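Local coordinates for protein AgaA (Rhizobium radiobacter, PDB 6HLX) that binds the opine agropinic acid as the periplasmic solute-binding protein of an ABC transporter, delivering it for import into the bacterium, at residues F408-R421 with I432-P445. Residues are numbered along the deposited sequence; the frame is centred on the assembly and turned at random.
Sequences FNDQQINDLLDKGR and IYDAFVDRALELSP. With ACT (acetate ion), chain J.
Ile413, Leu416 and Leu417 of helix 411-421 pack against Ile432, Phe436 and Arg439 of helix 432-443 in an antiparallel helical hairpin, the axes 9.3 Å apart and crossing at -159°. It lies in a periplasmic binding protein of solute-binding family 5, away from the agropinic acid pocket, and helix 388-393 packs on Leu417, Phe436, Ala440 and Pro445. Leu417 CD2 sits over one face of the Phe436 ring, off-centre in a CH-pi contact, while Ile413 CG2 meets that ring at its edge. Leu416 pushes CD1 to 3.7 Å from Phe436 CA, and its CD2 lies beside Ala435 CB. The helices come close at Gly420 and Ile432: Ile432 CG2 rests against the turn at Leu416 O, and the Tyr433 ring approaches Gly420 CA obliquely, its hydroxyl lying against the Gly420 backbone. At the other end Pro445 CB stands over the centre of the Phe408 ring, 3.5 Å from the centroid, with Leu443 CD1 at the ring edge.

Tyr433 OH donates to a water that in turn donates to Leu417 O; the hydroxyl is also hydrogen-bonded to Arg429. The direct polar link is a side-on salt bridge near the start of helix 411-421. Bent at chi2 (111°), Arg439 offers NH1 to Asp410 OD1 at 2.9 Å, and the amide of Gln412 stacks over one face of its guanidinium. NH2 donates to an acetate oxygen, the acetate probably coming from the crystallisation liquor, and forms a longer salt bridge with Glu442 OE2. Asp410 OD2, also the N-cap acceptor for Ile413 N at 3.0 Å, receives Arg439 NE at 2.8 Å from the opposite face of the carboxylate plane.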
loop_
_atom_site.group_PDB
_atom_site.type_symbol
_atom_site.label_atom_id
_atom_site.label_comp_id
_atom_site.label_asym_id
_atom_site.label_seq_id
_atom_site.Cartn_x
_atom_site.Cartn_y
_atom_site.Cartn_z
ATOM N N PHE A 408 -19.312 1.315 2.257
ATOM C CA PHE A 408 -19.474 2.021 3.525
ATOM C C PHE A 408 -19.456 3.534 3.226
ATOM O O PHE A 408 -18.573 4.020 2.508
ATOM C CB PHE A 408 -18.343 1.678 4.509
ATOM C CG PHE A 408 -18.443 2.472 5.801
ATOM C CD1 PHE A 408 -19.414 2.167 6.749
ATOM C CD2 PHE A 408 -17.571 3.528 6.058
ATOM C CE1 PHE A 408 -19.519 2.915 7.932
ATOM C CE2 PHE A 408 -17.665 4.270 7.239
ATOM C CZ PHE A 408 -18.640 3.963 8.172
ATOM N N ASN A 409 -20.413 4.259 3.801
ATOM C CA ASN A 409 -20.536 5.700 3.593
ATOM C C ASN A 409 -21.290 6.287 4.780
ATOM O O ASN A 409 -22.494 6.079 4.902
ATOM C CB ASN A 409 -21.290 5.951 2.261
ATOM C CG ASN A 409 -21.316 7.370 1.741
ATOM O OD1 ASN A 409 -20.568 8.244 2.171
ATOM N ND2 ASN A 409 -22.179 7.618 0.765
ATOM N N ASP A 410 -20.565 6.934 5.706
ATOM C CA ASP A 410 -21.181 7.581 6.875
ATOM C C ASP A 410 -20.951 9.092 6.789
ATOM O O ASP A 410 -19.792 9.530 6.706
ATOM C CB ASP A 410 -20.604 7.013 8.184
ATOM C CG ASP A 410 -21.165 7.708 9.411
ATOM O OD1 ASP A 410 -22.369 7.512 9.712
ATOM O OD2 ASP A 410 -20.387 8.399 10.112
ATOM N N GLN A 411 -22.040 9.893 6.829
ATOM C CA GLN A 411 -21.898 11.339 6.688
ATOM C C GLN A 411 -21.069 11.963 7.799
ATOM O O GLN A 411 -20.254 12.838 7.501
ATOM C CB GLN A 411 -23.265 12.048 6.517
ATOM C CG GLN A 411 -23.186 13.419 5.787
ATOM C CD GLN A 411 -22.241 13.524 4.586
ATOM O OE1 GLN A 411 -22.063 12.602 3.772
ATOM N NE2 GLN A 411 -21.604 14.674 4.450
ATOM N N GLN A 412 -21.251 11.532 9.068
ATOM C CA GLN A 412 -20.461 12.137 10.162
ATOM C C GLN A 412 -18.969 11.905 9.946
ATOM O O GLN A 412 -18.168 12.834 10.123
ATOM C CB GLN A 412 -20.894 11.610 11.530
ATOM C CG GLN A 412 -22.224 12.185 12.001
ATOM C CD GLN A 412 -22.619 11.584 13.330
ATOM O OE1 GLN A 412 -21.811 11.488 14.261
ATOM N NE2 GLN A 412 -23.861 11.142 13.437
ATOM N N ILE A 413 -18.596 10.682 9.532
ATOM C CA ILE A 413 -17.192 10.351 9.250
ATOM C C ILE A 413 -16.688 11.201 8.080
ATOM O O ILE A 413 -15.604 11.768 8.178
ATOM C CB ILE A 413 -17.013 8.817 9.008
ATOM C CG1 ILE A 413 -16.975 8.075 10.358
ATOM C CG2 ILE A 413 -15.726 8.519 8.204
ATOM C CD1 ILE A 413 -16.956 6.548 10.284
ATOM N N ASN A 414 -17.481 11.317 6.987
ATOM C CA ASN A 414 -17.074 12.111 5.816
ATOM C C ASN A 414 -16.789 13.558 6.203
ATOM O O ASN A 414 -15.772 14.121 5.792
ATOM C CB ASN A 414 -18.135 12.074 4.718
ATOM C CG ASN A 414 -18.352 10.725 4.076
ATOM O OD1 ASN A 414 -19.391 10.491 3.435
ATOM N ND2 ASN A 414 -17.407 9.821 4.221
ATOM N N ASP A 415 -17.706 14.148 6.989
ATOM C CA ASP A 415 -17.601 15.545 7.425
ATOM C C ASP A 415 -16.357 15.775 8.259
ATOM O O ASP A 415 -15.645 16.753 8.025
ATOM C CB ASP A 415 -18.874 15.971 8.176
ATOM C CG ASP A 415 -20.078 16.085 7.268
ATOM O OD1 ASP A 415 -19.887 16.157 6.032
ATOM O OD2 ASP A 415 -21.214 16.148 7.792
ATOM N N LEU A 416 -16.052 14.843 9.170
ATOM C CA LEU A 416 -14.863 14.942 10.016
ATOM C C LEU A 416 -13.598 14.793 9.173
ATOM O O LEU A 416 -12.659 15.577 9.341
ATOM C CB LEU A 416 -14.876 13.895 11.140
ATOM C CG LEU A 416 -15.847 14.185 12.298
ATOM C CD1 LEU A 416 -16.070 12.933 13.131
ATOM C CD2 LEU A 416 -15.360 15.369 13.169
ATOM N N LEU A 417 -13.567 13.811 8.254
ATOM C CA LEU A 417 -12.355 13.679 7.413
ATOM C C LEU A 417 -12.162 14.895 6.506
ATOM O O LEU A 417 -11.031 15.340 6.309
ATOM C CB LEU A 417 -12.403 12.385 6.589
ATOM C CG LEU A 417 -12.359 11.083 7.425
ATOM C CD1 LEU A 417 -12.762 9.880 6.584
ATOM C CD2 LEU A 417 -10.980 10.873 8.110
ATOM N N ASP A 418 -13.254 15.442 5.965
ATOM C CA ASP A 418 -13.174 16.646 5.129
ATOM C C ASP A 418 -12.619 17.817 5.947
ATOM O O ASP A 418 -11.723 18.527 5.476
ATOM C CB ASP A 418 -14.547 16.988 4.522
ATOM C CG ASP A 418 -14.947 16.061 3.376
ATOM O OD1 ASP A 418 -14.055 15.414 2.796
ATOM O OD2 ASP A 418 -16.148 16.007 3.048
ATOM N N LYS A 419 -13.105 17.983 7.191
ATOM C CA LYS A 419 -12.619 19.061 8.063
ATOM C C LYS A 419 -11.146 18.845 8.418
ATOM O O LYS A 419 -10.365 19.802 8.405
ATOM C CB LYS A 419 -13.477 19.169 9.342
ATOM C CG LYS A 419 -13.234 20.469 10.102
ATOM C CD LYS A 419 -14.094 20.576 11.359
ATOM C CE LYS A 419 -13.802 21.854 12.129
ATOM N NZ LYS A 419 -14.565 21.917 13.417
ATOM N N GLY A 420 -10.769 17.586 8.685
ATOM C CA GLY A 420 -9.396 17.239 9.038
ATOM C C GLY A 420 -8.405 17.592 7.947
ATOM O O GLY A 420 -7.315 18.085 8.234
ATOM N N ARG A 421 -8.786 17.335 6.670
ATOM C CA ARG A 421 -7.956 17.582 5.482
ATOM C C ARG A 421 -7.854 19.064 5.127
ATOM O O ARG A 421 -6.934 19.456 4.422
ATOM C CB ARG A 421 -8.618 16.886 4.281
ATOM C CG ARG A 421 -7.669 16.138 3.383
ATOM C CD ARG A 421 -8.474 15.512 2.239
ATOM N NE ARG A 421 -9.410 14.484 2.714
ATOM C CZ ARG A 421 -10.735 14.584 2.663
ATOM N NH1 ARG A 421 -11.309 15.665 2.144
ATOM N NH2 ARG A 421 -11.498 13.585 3.090
ATOM N N ILE A 432 -10.156 16.977 15.681
ATOM C CA ILE A 432 -10.976 16.417 14.609
ATOM C C ILE A 432 -10.732 14.907 14.508
ATOM O O ILE A 432 -11.690 14.137 14.480
ATOM C CB ILE A 432 -10.691 17.152 13.272
ATOM C CG1 ILE A 432 -11.082 18.647 13.366
ATOM C CG2 ILE A 432 -11.427 16.460 12.118
ATOM C CD1 ILE A 432 -10.356 19.516 12.339
ATOM N N TYR A 433 -9.466 14.486 14.423
ATOM C CA TYR A 433 -9.167 13.050 14.306
ATOM C C TYR A 433 -9.565 12.279 15.578
ATOM O O TYR A 433 -9.986 11.122 15.476
ATOM C CB TYR A 433 -7.714 12.805 13.881
ATOM C CG TYR A 433 -7.486 13.282 12.463
ATOM C CD1 TYR A 433 -8.040 12.599 11.377
ATOM C CD2 TYR A 433 -6.796 14.465 12.207
ATOM C CE1 TYR A 433 -7.872 13.056 10.069
ATOM C CE2 TYR A 433 -6.614 14.929 10.903
ATOM C CZ TYR A 433 -7.168 14.229 9.840
ATOM O OH TYR A 433 -7.056 14.712 8.564
ATOM N N ASP A 434 -9.476 12.926 16.762
ATOM C CA ASP A 434 -9.909 12.283 18.007
ATOM C C ASP A 434 -11.422 12.000 17.966
ATOM O O ASP A 434 -11.859 10.925 18.389
ATOM C CB ASP A 434 -9.567 13.149 19.225
ATOM C CG ASP A 434 -8.093 13.197 19.591
ATOM O OD1 ASP A 434 -7.342 12.261 19.198
ATOM O OD2 ASP A 434 -7.683 14.167 20.263
ATOM N N ALA A 435 -12.225 12.961 17.446
ATOM C CA ALA A 435 -13.672 12.760 17.307
ATOM C C ALA A 435 -13.953 11.694 16.230
ATOM O O ALA A 435 -14.857 10.867 16.391
ATOM C CB ALA A 435 -14.370 14.073 16.961
ATOM N N PHE A 436 -13.140 11.682 15.154
ATOM C CA PHE A 436 -13.279 10.687 14.077
ATOM C C PHE A 436 -13.084 9.277 14.672
ATOM O O PHE A 436 -13.863 8.373 14.372
ATOM C CB PHE A 436 -12.242 10.936 12.951
ATOM C CG PHE A 436 -11.963 9.671 12.158
ATOM C CD1 PHE A 436 -12.831 9.254 11.153
ATOM C CD2 PHE A 436 -10.889 8.853 12.481
ATOM C CE1 PHE A 436 -12.620 8.042 10.481
ATOM C CE2 PHE A 436 -10.693 7.630 11.824
ATOM C CZ PHE A 436 -11.550 7.245 10.815
ATOM N N VAL A 437 -12.056 9.113 15.530
ATOM C CA VAL A 437 -11.717 7.799 16.111
ATOM C C VAL A 437 -12.915 7.212 16.901
ATOM O O VAL A 437 -13.227 6.031 16.754
ATOM C CB VAL A 437 -10.421 7.868 16.940
ATOM C CG1 VAL A 437 -10.331 6.689 17.893
ATOM C CG2 VAL A 437 -9.190 7.908 16.028
ATOM N N ASP A 438 -13.608 8.048 17.694
ATOM C CA ASP A 438 -14.800 7.591 18.444
ATOM C C ASP A 438 -15.849 7.011 17.488
ATOM O O ASP A 438 -16.394 5.933 17.751
ATOM C CB ASP A 438 -15.407 8.773 19.209
ATOM C CG ASP A 438 -14.540 9.293 20.347
ATOM O OD1 ASP A 438 -13.509 8.652 20.656
ATOM O OD2 ASP A 438 -14.913 10.322 20.953
ATOM N N ARG A 439 -16.124 7.722 16.377
ATOM C CA ARG A 439 -17.122 7.262 15.401
ATOM C C ARG A 439 -16.622 6.025 14.631
ATOM O O ARG A 439 -17.416 5.129 14.332
ATOM C CB ARG A 439 -17.516 8.391 14.440
ATOM C CG ARG A 439 -18.626 7.971 13.486
ATOM C CD ARG A 439 -19.901 8.688 13.771
ATOM N NE ARG A 439 -20.989 8.257 12.891
ATOM C CZ ARG A 439 -22.156 7.802 13.331
ATOM N NH1 ARG A 439 -23.110 7.467 12.472
ATOM N NH2 ARG A 439 -22.381 7.678 14.634
ATOM N N ALA A 440 -15.311 5.968 14.334
ATOM C CA ALA A 440 -14.704 4.817 13.647
ATOM C C ALA A 440 -14.844 3.549 14.513
ATOM O O ALA A 440 -15.031 2.460 13.985
ATOM C CB ALA A 440 -13.235 5.094 13.377
ATOM N N LEU A 441 -14.696 3.678 15.832
ATOM C CA LEU A 441 -14.830 2.517 16.728
ATOM C C LEU A 441 -16.297 2.106 16.847
ATOM O O LEU A 441 -16.625 0.919 16.760
ATOM C CB LEU A 441 -14.288 2.872 18.123
ATOM C CG LEU A 441 -12.770 2.973 18.222
ATOM C CD1 LEU A 441 -12.356 3.711 19.516
ATOM C CD2 LEU A 441 -12.131 1.572 18.160
ATOM N N GLU A 442 -17.183 3.091 17.039
ATOM C CA GLU A 442 -18.614 2.840 17.161
ATOM C C GLU A 442 -19.172 2.044 15.968
ATOM O O GLU A 442 -19.875 1.039 16.163
ATOM C CB GLU A 442 -19.359 4.175 17.308
ATOM C CG GLU A 442 -20.862 3.994 17.399
ATOM C CD GLU A 442 -21.667 5.280 17.427
ATOM O OE1 GLU A 442 -22.916 5.187 17.427
ATOM O OE2 GLU A 442 -21.057 6.374 17.443
ATOM N N LEU A 443 -18.847 2.483 14.749
ATOM C CA LEU A 443 -19.359 1.850 13.534
ATOM C C LEU A 443 -18.532 0.663 13.070
ATOM O O LEU A 443 -19.059 -0.235 12.398
ATOM C CB LEU A 443 -19.524 2.878 12.402
ATOM C CG LEU A 443 -20.497 4.052 12.649
ATOM C CD1 LEU A 443 -20.519 4.958 11.441
ATOM C CD2 LEU A 443 -21.922 3.574 12.940
ATOM N N SER A 444 -17.239 0.645 13.439
ATOM C CA SER A 444 -16.287 -0.401 13.065
ATOM C C SER A 444 -16.411 -0.885 11.597
ATOM O O SER A 444 -16.520 -2.098 11.373
ATOM C CB SER A 444 -16.376 -1.573 14.038
ATOM O OG SER A 444 -15.748 -1.225 15.260
ATOM N N PRO A 445 -16.398 0.018 10.584
ATOM C CA PRO A 445 -16.418 -0.455 9.182
ATOM C C PRO A 445 -15.180 -1.297 8.876
ATOM O O PRO A 445 -15.237 -2.185 8.038
ATOM C CB PRO A 445 -16.410 0.837 8.367
ATOM C CG PRO A 445 -15.750 1.850 9.269
ATOM C CD PRO A 445 -16.237 1.493 10.649
HETATM C C ACT J . -25.812 6.627 14.438
HETATM O O ACT J . -25.151 6.505 15.509
HETATM O OXT ACT J . -26.008 5.711 13.601
HETATM C CH3 ACT J . -26.425 8.015 14.122
HETATM O O HOH W 1 -8.951 13.732 6.996
#